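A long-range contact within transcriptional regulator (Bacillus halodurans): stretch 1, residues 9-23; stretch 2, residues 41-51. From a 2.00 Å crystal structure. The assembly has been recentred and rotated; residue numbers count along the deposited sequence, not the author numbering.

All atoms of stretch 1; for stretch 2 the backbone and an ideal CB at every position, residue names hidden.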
ATOM      1  N   GLU A   9      12.979  10.647 -11.378  1.00 13.52           N
ATOM      2  CA  GLU A   9      13.003   9.223 -11.059  1.00 13.00           C
ATOM      3  C   GLU A   9      14.471   8.859 -10.820  1.00 13.56           C
ATOM      4  O   GLU A   9      15.365   9.429 -11.438  1.00 10.75           O
ATOM      5  CB  GLU A   9      12.448   8.381 -12.218  1.00 21.00           C
ATOM      6  CG  GLU A   9      10.972   8.599 -12.508  1.00 26.23           C
ATOM      7  CD  GLU A   9      10.412   7.551 -13.457  1.00 32.67           C
ATOM      8  OE1 GLU A   9      10.313   6.374 -13.056  1.00 33.56           O
ATOM      9  OE2 GLU A   9      10.073   7.903 -14.605  1.00 33.39           O
ATOM     10  N   ALA A  10      14.719   7.922  -9.918  1.00 15.94           N
ATOM     11  CA  ALA A  10      16.083   7.507  -9.617  1.00 14.25           C
ATOM     12  C   ALA A  10      16.639   6.601 -10.716  1.00 17.83           C
ATOM     13  O   ALA A  10      15.883   6.008 -11.484  1.00 17.86           O
ATOM     14  CB  ALA A  10      16.114   6.768  -8.272  1.00 17.43           C
ATOM     15  N   THR A  11      17.964   6.515 -10.806  1.00 15.30           N
ATOM     16  CA  THR A  11      18.600   5.617 -11.773  1.00 14.97           C
ATOM     17  C   THR A  11      19.613   4.793 -10.968  1.00 16.30           C
ATOM     18  O   THR A  11      19.769   5.009  -9.765  1.00 11.99           O
ATOM     19  CB  THR A  11      19.344   6.384 -12.899  1.00 24.40           C
ATOM     20  OG1 THR A  11      20.484   7.053 -12.355  1.00 25.85           O
ATOM     21  CG2 THR A  11      18.418   7.411 -13.551  1.00 22.00           C
ATOM     22  N   GLU A  12      20.292   3.853 -11.620  1.00 17.17           N
ATOM     23  CA  GLU A  12      21.269   3.016 -10.937  1.00 16.81           C
ATOM     24  C   GLU A  12      22.361   3.838 -10.260  1.00 15.12           C
ATOM     25  O   GLU A  12      22.902   3.443  -9.220  1.00 16.31           O
ATOM     26  CB  GLU A  12      21.900   2.028 -11.922  1.00 14.45           C
ATOM     27  CG  GLU A  12      20.935   0.957 -12.436  1.00 17.50           C
ATOM     28  CD  GLU A  12      20.002   1.462 -13.525  1.00 19.28           C
ATOM     29  OE1 GLU A  12      20.127   2.639 -13.942  1.00 16.20           O
ATOM     30  OE2 GLU A  12      19.146   0.676 -13.969  1.00 19.87           O
ATOM     31  N   GLY A  13      22.669   4.990 -10.845  1.00 15.20           N
ATOM     32  CA  GLY A  13      23.688   5.857 -10.291  1.00 14.82           C
ATOM     33  C   GLY A  13      23.358   6.449  -8.927  1.00 16.93           C
ATOM     34  O   GLY A  13      24.252   6.931  -8.229  1.00 13.06           O
ATOM     35  N   ASP A  14      22.083   6.411  -8.540  1.00 16.31           N
ATOM     36  CA  ASP A  14      21.654   6.962  -7.252  1.00 17.53           C
ATOM     37  C   ASP A  14      21.551   5.892  -6.173  1.00 16.91           C
ATOM     38  O   ASP A  14      21.434   6.210  -4.983  1.00 15.43           O
ATOM     39  CB  ASP A  14      20.267   7.608  -7.376  1.00 12.04           C
ATOM     40  CG  ASP A  14      20.181   8.610  -8.502  1.00 13.93           C
ATOM     41  OD1 ASP A  14      21.097   9.447  -8.623  1.00 13.66           O
ATOM     42  OD2 ASP A  14      19.187   8.569  -9.258  1.00 12.74           O
ATOM     43  N   LEU A  15      21.583   4.632  -6.589  1.00 18.22           N
ATOM     44  CA  LEU A  15      21.406   3.522  -5.657  1.00 18.74           C
ATOM     45  C   LEU A  15      22.297   3.541  -4.430  1.00 19.54           C
ATOM     46  O   LEU A  15      21.820   3.318  -3.322  1.00 19.55           O
ATOM     47  CB  LEU A  15      21.566   2.182  -6.381  1.00 18.65           C
ATOM     48  CG  LEU A  15      21.105   0.963  -5.570  1.00 17.34           C
ATOM     49  CD1 LEU A  15      19.655   1.144  -5.119  1.00 15.03           C
ATOM     50  CD2 LEU A  15      21.238  -0.293  -6.423  1.00 15.61           C
ATOM     51  N   GLU A  16      23.585   3.803  -4.621  1.00 13.80           N
ATOM     52  CA  GLU A  16      24.516   3.831  -3.495  1.00 14.88           C
ATOM     53  C   GLU A  16      24.090   4.870  -2.456  1.00 15.19           C
ATOM     54  O   GLU A  16      24.061   4.585  -1.247  1.00 15.40           O
ATOM     55  CB  GLU A  16      25.939   4.112  -4.001  1.00 19.45           C
ATOM     56  CG  GLU A  16      27.035   4.036  -2.942  1.00 24.25           C
ATOM     57  CD  GLU A  16      27.229   5.344  -2.199  1.00 24.79           C
ATOM     58  OE1 GLU A  16      27.179   6.403  -2.853  1.00 25.49           O
ATOM     59  OE2 GLU A  16      27.450   5.316  -0.970  1.00 27.65           O
ATOM     60  N   GLN A  17      23.747   6.071  -2.915  1.00 18.67           N
ATOM     61  CA  GLN A  17      23.325   7.114  -1.990  1.00 19.67           C
ATOM     62  C   GLN A  17      21.973   6.806  -1.357  1.00 15.92           C
ATOM     63  O   GLN A  17      21.765   7.103  -0.186  1.00 13.49           O
ATOM     64  CB  GLN A  17      23.266   8.479  -2.689  1.00 18.27           C
ATOM     65  CG  GLN A  17      24.625   9.030  -3.072  1.00 21.55           C
ATOM     66  CD  GLN A  17      24.527  10.395  -3.720  1.00 21.03           C
ATOM     67  OE1 GLN A  17      24.146  11.377  -3.077  1.00 23.39           O
ATOM     68  NE2 GLN A  17      24.867  10.465  -5.002  1.00 21.32           N
ATOM     69  N   MET A  18      21.054   6.213  -2.115  1.00 12.84           N
ATOM     70  CA  MET A  18      19.741   5.888  -1.551  1.00 14.12           C
ATOM     71  C   MET A  18      19.870   4.862  -0.420  1.00 14.64           C
ATOM     72  O   MET A  18      19.265   5.027   0.643  1.00 13.73           O
ATOM     73  CB  MET A  18      18.787   5.358  -2.636  1.00  1.94           C
ATOM     74  CG  MET A  18      18.291   6.428  -3.631  1.00  2.30           C
ATOM     75  SD  MET A  18      16.880   5.876  -4.682  1.00 10.58           S
ATOM     76  CE  MET A  18      17.668   4.650  -5.673  1.00 18.80           C
ATOM     77  N   VAL A  19      20.657   3.807  -0.644  1.00 13.24           N
ATOM     78  CA  VAL A  19      20.850   2.775   0.378  1.00 13.49           C
ATOM     79  C   VAL A  19      21.488   3.392   1.623  1.00 15.22           C
ATOM     80  O   VAL A  19      21.097   3.078   2.745  1.00 13.80           O
ATOM     81  CB  VAL A  19      21.752   1.619  -0.129  1.00 17.92           C
ATOM     82  CG1 VAL A  19      21.990   0.600   0.994  1.00 17.09           C
ATOM     83  CG2 VAL A  19      21.095   0.937  -1.318  1.00 18.24           C
ATOM     84  N   HIS A  20      22.460   4.277   1.422  1.00 17.33           N
ATOM     85  CA  HIS A  20      23.112   4.931   2.552  1.00 17.22           C
ATOM     86  C   HIS A  20      22.077   5.727   3.372  1.00 16.52           C
ATOM     87  O   HIS A  20      22.081   5.674   4.605  1.00 15.15           O
ATOM     88  CB  HIS A  20      24.224   5.862   2.063  1.00 26.65           C
ATOM     89  CG  HIS A  20      25.084   6.400   3.165  1.00 31.78           C
ATOM     90  ND1 HIS A  20      25.880   5.592   3.949  1.00 43.32           N
ATOM     91  CD2 HIS A  20      25.254   7.661   3.631  1.00 44.10           C
ATOM     92  CE1 HIS A  20      26.503   6.332   4.851  1.00 44.81           C
ATOM     93  NE2 HIS A  20      26.140   7.590   4.680  1.00 44.84           N
ATOM     94  N   MET A  21      21.188   6.445   2.685  1.00 16.52           N
ATOM     95  CA  MET A  21      20.155   7.242   3.352  1.00 15.86           C
ATOM     96  C   MET A  21      19.232   6.318   4.150  1.00 16.48           C
ATOM     97  O   MET A  21      18.870   6.615   5.292  1.00 15.82           O
ATOM     98  CB  MET A  21      19.352   8.052   2.316  1.00  8.04           C
ATOM     99  CG  MET A  21      18.453   9.164   2.910  1.00 14.52           C
ATOM    100  SD  MET A  21      17.733  10.315   1.675  1.00 11.16           S
ATOM    101  CE  MET A  21      19.192  11.087   1.033  1.00 10.61           C
ATOM    102  N   LEU A  22      18.857   5.189   3.558  1.00 16.19           N
ATOM    103  CA  LEU A  22      17.990   4.233   4.245  1.00 17.49           C
ATOM    104  C   LEU A  22      18.644   3.698   5.520  1.00 20.49           C
ATOM    105  O   LEU A  22      18.012   3.642   6.578  1.00 19.10           O
ATOM    106  CB  LEU A  22      17.647   3.058   3.325  1.00 18.41           C
ATOM    107  CG  LEU A  22      16.743   3.348   2.123  1.00 16.77           C
ATOM    108  CD1 LEU A  22      16.589   2.080   1.277  1.00 17.48           C
ATOM    109  CD2 LEU A  22      15.384   3.838   2.612  1.00 21.81           C
ATOM    110  N   ALA A  23      19.915   3.321   5.416  1.00 19.15           N
ATOM    111  CA  ALA A  23      20.653   2.768   6.548  1.00 20.26           C
ATOM    112  C   ALA A  23      20.942   3.801   7.629  1.00 21.85           C
ATOM    113  O   ALA A  23      21.132   3.451   8.794  1.00 22.53           O
ATOM    114  CB  ALA A  23      21.960   2.152   6.066  1.00 22.58           C
ATOM    115  N   UNK A  41      20.550  -7.816  -2.755  1.00 18.91           N
ATOM    116  CA  UNK A  41      19.117  -7.752  -2.479  1.00 16.89           C
ATOM    117  C   UNK A  41      18.548  -6.386  -2.879  1.00 18.35           C
ATOM    118  O   UNK A  41      17.426  -6.302  -3.377  1.00 16.04           O
ATOM    119  CB  UNK A  41      18.847  -8.027  -0.998  1.00 16.89           C
ATOM    120  N   UNK A  42      19.316  -5.319  -2.665  1.00 15.96           N
ATOM    121  CA  UNK A  42      18.865  -3.974  -3.038  1.00 17.36           C
ATOM    122  C   UNK A  42      18.844  -3.856  -4.557  1.00 17.87           C
ATOM    123  O   UNK A  42      17.976  -3.197  -5.136  1.00 17.53           O
ATOM    124  CB  UNK A  42      19.767  -2.900  -2.426  1.00 17.36           C
ATOM    125  N   UNK A  43      19.812  -4.496  -5.205  1.00 18.39           N
ATOM    126  CA  UNK A  43      19.903  -4.456  -6.660  1.00 17.69           C
ATOM    127  C   UNK A  43      18.735  -5.182  -7.310  1.00 18.55           C
ATOM    128  O   UNK A  43      18.148  -4.684  -8.267  1.00 15.37           O
ATOM    129  CB  UNK A  43      21.225  -5.069  -7.127  1.00 17.69           C
ATOM    130  N   UNK A  44      18.407  -6.365  -6.801  1.00 12.03           N
ATOM    131  CA  UNK A  44      17.289  -7.128  -7.347  1.00 16.16           C
ATOM    132  C   UNK A  44      15.985  -6.351  -7.203  1.00 16.64           C
ATOM    133  O   UNK A  44      15.139  -6.365  -8.097  1.00 15.79           O
ATOM    134  CB  UNK A  44      17.176  -8.486  -6.651  1.00 16.16           C
ATOM    135  N   UNK A  45      15.824  -5.679  -6.069  1.00 19.05           N
ATOM    136  CA  UNK A  45      14.622  -4.893  -5.821  1.00 17.71           C
ATOM    137  C   UNK A  45      14.577  -3.704  -6.777  1.00 18.77           C
ATOM    138  O   UNK A  45      13.533  -3.406  -7.353  1.00 18.52           O
ATOM    139  CB  UNK A  45      14.574  -4.419  -4.367  1.00 17.71           C
ATOM    140  N   UNK A  46      15.713  -3.031  -6.948  1.00 13.68           N
ATOM    141  CA  UNK A  46      15.777  -1.879  -7.842  1.00 13.96           C
ATOM    142  C   UNK A  46      15.354  -2.255  -9.251  1.00 15.02           C
ATOM    143  O   UNK A  46      14.594  -1.528  -9.889  1.00 13.12           O
ATOM    144  CB  UNK A  46      17.190  -1.292  -7.858  1.00 13.96           C
ATOM    145  N   UNK A  47      15.856  -3.388  -9.740  1.00 14.56           N
ATOM    146  CA  UNK A  47      15.524  -3.857 -11.082  1.00 18.59           C
ATOM    147  C   UNK A  47      14.033  -4.148 -11.241  1.00 16.36           C
ATOM    148  O   UNK A  47      13.437  -3.823 -12.269  1.00 18.39           O
ATOM    149  CB  UNK A  47      16.333  -5.113 -11.410  1.00 18.59           C
ATOM    150  N   UNK A  48      13.434  -4.771 -10.229  1.00 16.25           N
ATOM    151  CA  UNK A  48      12.008  -5.093 -10.277  1.00 19.04           C
ATOM    152  C   UNK A  48      11.183  -3.808 -10.317  1.00 17.49           C
ATOM    153  O   UNK A  48      10.222  -3.697 -11.078  1.00 16.56           O
ATOM    154  CB  UNK A  48      11.606  -5.950  -9.075  1.00 19.04           C
ATOM    155  N   UNK A  49      11.576  -2.834  -9.502  1.00 14.89           N
ATOM    156  CA  UNK A  49      10.888  -1.549  -9.445  1.00 14.83           C
ATOM    157  C   UNK A  49      11.016  -0.833 -10.791  1.00 15.26           C
ATOM    158  O   UNK A  49      10.037  -0.309 -11.332  1.00 16.10           O
ATOM    159  CB  UNK A  49      11.452  -0.683  -8.317  1.00 14.83           C
ATOM    160  N   UNK A  50      12.228  -0.836 -11.337  1.00 15.62           N
ATOM    161  CA  UNK A  50      12.497  -0.171 -12.608  1.00 16.54           C
ATOM    162  C   UNK A  50      11.642  -0.692 -13.761  1.00 17.71           C
ATOM    163  O   UNK A  50      11.123   0.094 -14.549  1.00 20.36           O
ATOM    164  CB  UNK A  50      13.977  -0.329 -12.964  1.00 16.54           C
ATOM    165  N   UNK A  51      11.494  -2.009 -13.862  1.00 18.42           N
ATOM    166  CA  UNK A  51      10.712  -2.585 -14.952  1.00 22.07           C
ATOM    167  C   UNK A  51       9.201  -2.360 -14.838  1.00 22.33           C
ATOM    168  O   UNK A  51       8.483  -2.469 -15.828  1.00 23.14           O
ATOM    169  CB  UNK A  51      10.988  -4.088 -15.025  1.00 22.07           C
TER

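Stretch 2 is helical, and its axis passes helix 15-23 at 11.5 Å, with 115° between their directions. Positions 42, 46 and 50, one turn apart, point CA-to-CB toward stretch 1.

Position 41 has nothing of stretch 1 within 5.5 Å of its ideal CB. Many residues would do. It is Ser41, whose OG is hydrogen-bonded elsewhere in the structure.

Position 42 points toward the helix. Its ideal CB lies 4.2 Å from Val19 CG2 and 4.9 Å from Leu15 CD1. The surroundings are apolar, and Leu22 lies further along, so a long aliphatic or an aromatic side chain would suit. It is Tyr42, with chi1 m. Val19 CG1 sits over one ring face, 3.9 Å from the centroid of the Tyr42 ring, in a CH-pi contact. The hydroxyl is hydrogen-bonded elsewhere in the structure.

Position 43 points sideways, with its ideal CB 4.8 Å from Leu15 CD2. A modest apolar residue such as Val, Ile or Leu could reach that methyl. It is Val43, and its CG2 lies 4.2 Å from Leu15 CD2.

Positions 44 and 45 are out of reach, so stretch 1 does not discriminate between side chains. They are Arg44 and Ala45.

Position 46 points toward stretch 1, with its ideal CB 4.4 Å from Leu15 CD2. Beyond it lie Leu15, Met18 and the backbone of Ala10 and Thr11. A large apolar residue, Phe, Met or Leu, would suit this space. It is Phe46, with chi1 t, and it has the largest covered area in the contact, 111 Å². Phe46 CD1 is 4.1 Å from Leu15 CD1, and Phe46 CE1 is 4.1 Å from Met18 CE. Phe46 CZ reaches Thr11 C at 3.5 Å. Glu12 OE2 lies at the ring edge, 3.5 Å from Phe46 CE2.

Position 47 points sideways into open space; polar residues would fit. It is Lys47, extended and making no contact with stretch 1.

Positions 48 and 49 are out of reach and unconstrained by stretch 1. They are Glu48 and Ile49.

Position 50 points toward stretch 1, but its ideal CB is 5.4 Å from Glu12 OE2. A long basic side chain, Lys or Arg, could meet that carboxylate. It is Lys50, with all four chi angles t. Its NZ donates to Glu12 OE2 at 2.6 Å, a short hydrogen bond within a salt bridge.

Position 51 is out of reach, so stretch 1 does not choose here. It is Lys51, whose NZ forms a salt bridge with Glu48 OE1 at 3.5 Å.

Stretch 2 41-51: SYVRAFKEIKK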
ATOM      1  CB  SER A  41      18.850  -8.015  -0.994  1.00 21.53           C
ATOM      2  OG  SER A  41      19.474  -7.039  -0.182  1.00 25.40           O
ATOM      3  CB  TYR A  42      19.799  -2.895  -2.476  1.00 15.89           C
ATOM      4  CG  TYR A  42      19.697  -2.666  -0.982  1.00 16.42           C
ATOM      5  CD1 TYR A  42      18.551  -2.110  -0.418  1.00 16.37           C
ATOM      6  CD2 TYR A  42      20.753  -3.002  -0.136  1.00 15.93           C
ATOM      7  CE1 TYR A  42      18.459  -1.892   0.958  1.00 14.25           C
ATOM      8  CE2 TYR A  42      20.673  -2.794   1.239  1.00 13.40           C
ATOM      9  CZ  TYR A  42      19.525  -2.238   1.780  1.00 15.48           C
ATOM     10  OH  TYR A  42      19.449  -2.031   3.137  1.00 19.35           O
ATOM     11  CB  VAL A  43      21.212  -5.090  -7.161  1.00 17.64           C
ATOM     12  CG1 VAL A  43      21.239  -5.078  -8.692  1.00 21.75           C
ATOM     13  CG2 VAL A  43      22.402  -4.323  -6.605  1.00 17.34           C
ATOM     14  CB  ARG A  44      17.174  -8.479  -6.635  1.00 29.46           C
ATOM     15  CG  ARG A  44      18.254  -9.456  -7.066  1.00 31.29           C
ATOM     16  CD  ARG A  44      18.335 -10.680  -6.167  1.00 34.94           C
ATOM     17  NE  ARG A  44      19.427 -11.559  -6.583  1.00 43.32           N
ATOM     18  CZ  ARG A  44      20.046 -12.415  -5.775  1.00 45.22           C
ATOM     19  NH1 ARG A  44      19.681 -12.506  -4.504  1.00 52.32           N
ATOM     20  NH2 ARG A  44      21.035 -13.173  -6.236  1.00 44.85           N
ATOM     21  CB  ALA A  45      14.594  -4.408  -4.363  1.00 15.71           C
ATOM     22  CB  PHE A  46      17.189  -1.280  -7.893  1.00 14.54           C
ATOM     23  CG  PHE A  46      17.273  -0.030  -8.725  1.00 19.55           C
ATOM     24  CD1 PHE A  46      16.941   1.210  -8.177  1.00 19.63           C
ATOM     25  CD2 PHE A  46      17.606  -0.099 -10.078  1.00 16.59           C
ATOM     26  CE1 PHE A  46      16.935   2.366  -8.966  1.00 21.76           C
ATOM     27  CE2 PHE A  46      17.602   1.052 -10.877  1.00 13.95           C
ATOM     28  CZ  PHE A  46      17.265   2.286 -10.320  1.00 23.37           C
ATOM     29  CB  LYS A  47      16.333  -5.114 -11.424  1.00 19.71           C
ATOM     30  CG  LYS A  47      17.834  -4.877 -11.596  1.00 21.40           C
ATOM     31  CD  LYS A  47      18.545  -6.175 -11.998  1.00 24.70           C
ATOM     32  CE  LYS A  47      20.038  -5.966 -12.218  1.00 28.95           C
ATOM     33  NZ  LYS A  47      20.711  -7.244 -12.588  1.00 30.52           N
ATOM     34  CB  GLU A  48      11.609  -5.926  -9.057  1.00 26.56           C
ATOM     35  CG  GLU A  48      12.303  -7.276  -8.979  1.00 26.98           C
ATOM     36  CD  GLU A  48      11.986  -8.160 -10.171  1.00 42.51           C
ATOM     37  OE1 GLU A  48      10.796  -8.489 -10.371  1.00 45.10           O
ATOM     38  OE2 GLU A  48      12.930  -8.523 -10.911  1.00 46.22           O
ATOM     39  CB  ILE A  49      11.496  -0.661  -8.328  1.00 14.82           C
ATOM     40  CG1 ILE A  49      11.174  -1.271  -6.956  1.00 18.11           C
ATOM     41  CG2 ILE A  49      10.967   0.767  -8.435  1.00 15.77           C
ATOM     42  CD1 ILE A  49      11.908  -0.614  -5.788  1.00 23.70           C
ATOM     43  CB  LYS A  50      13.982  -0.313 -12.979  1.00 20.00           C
ATOM     44  CG  LYS A  50      14.377   0.398 -14.267  1.00 23.29           C
ATOM     45  CD  LYS A  50      15.835   0.143 -14.628  1.00 21.59           C
ATOM     46  CE  LYS A  50      16.248   0.933 -15.865  1.00 25.95           C
ATOM     47  NZ  LYS A  50      17.710   0.785 -16.156  1.00 21.91           N
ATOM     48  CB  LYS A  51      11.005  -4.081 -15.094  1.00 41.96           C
ATOM     49  CG  LYS A  51      10.429  -4.968 -14.009  1.00 43.64           C
ATOM     50  CD  LYS A  51      10.699  -6.437 -14.337  1.00 50.20           C
ATOM     51  CE  LYS A  51       9.969  -7.380 -13.385  1.00 50.33           C
ATOM     52  NZ  LYS A  51      10.133  -8.812 -13.777  1.00 53.80           N
TER
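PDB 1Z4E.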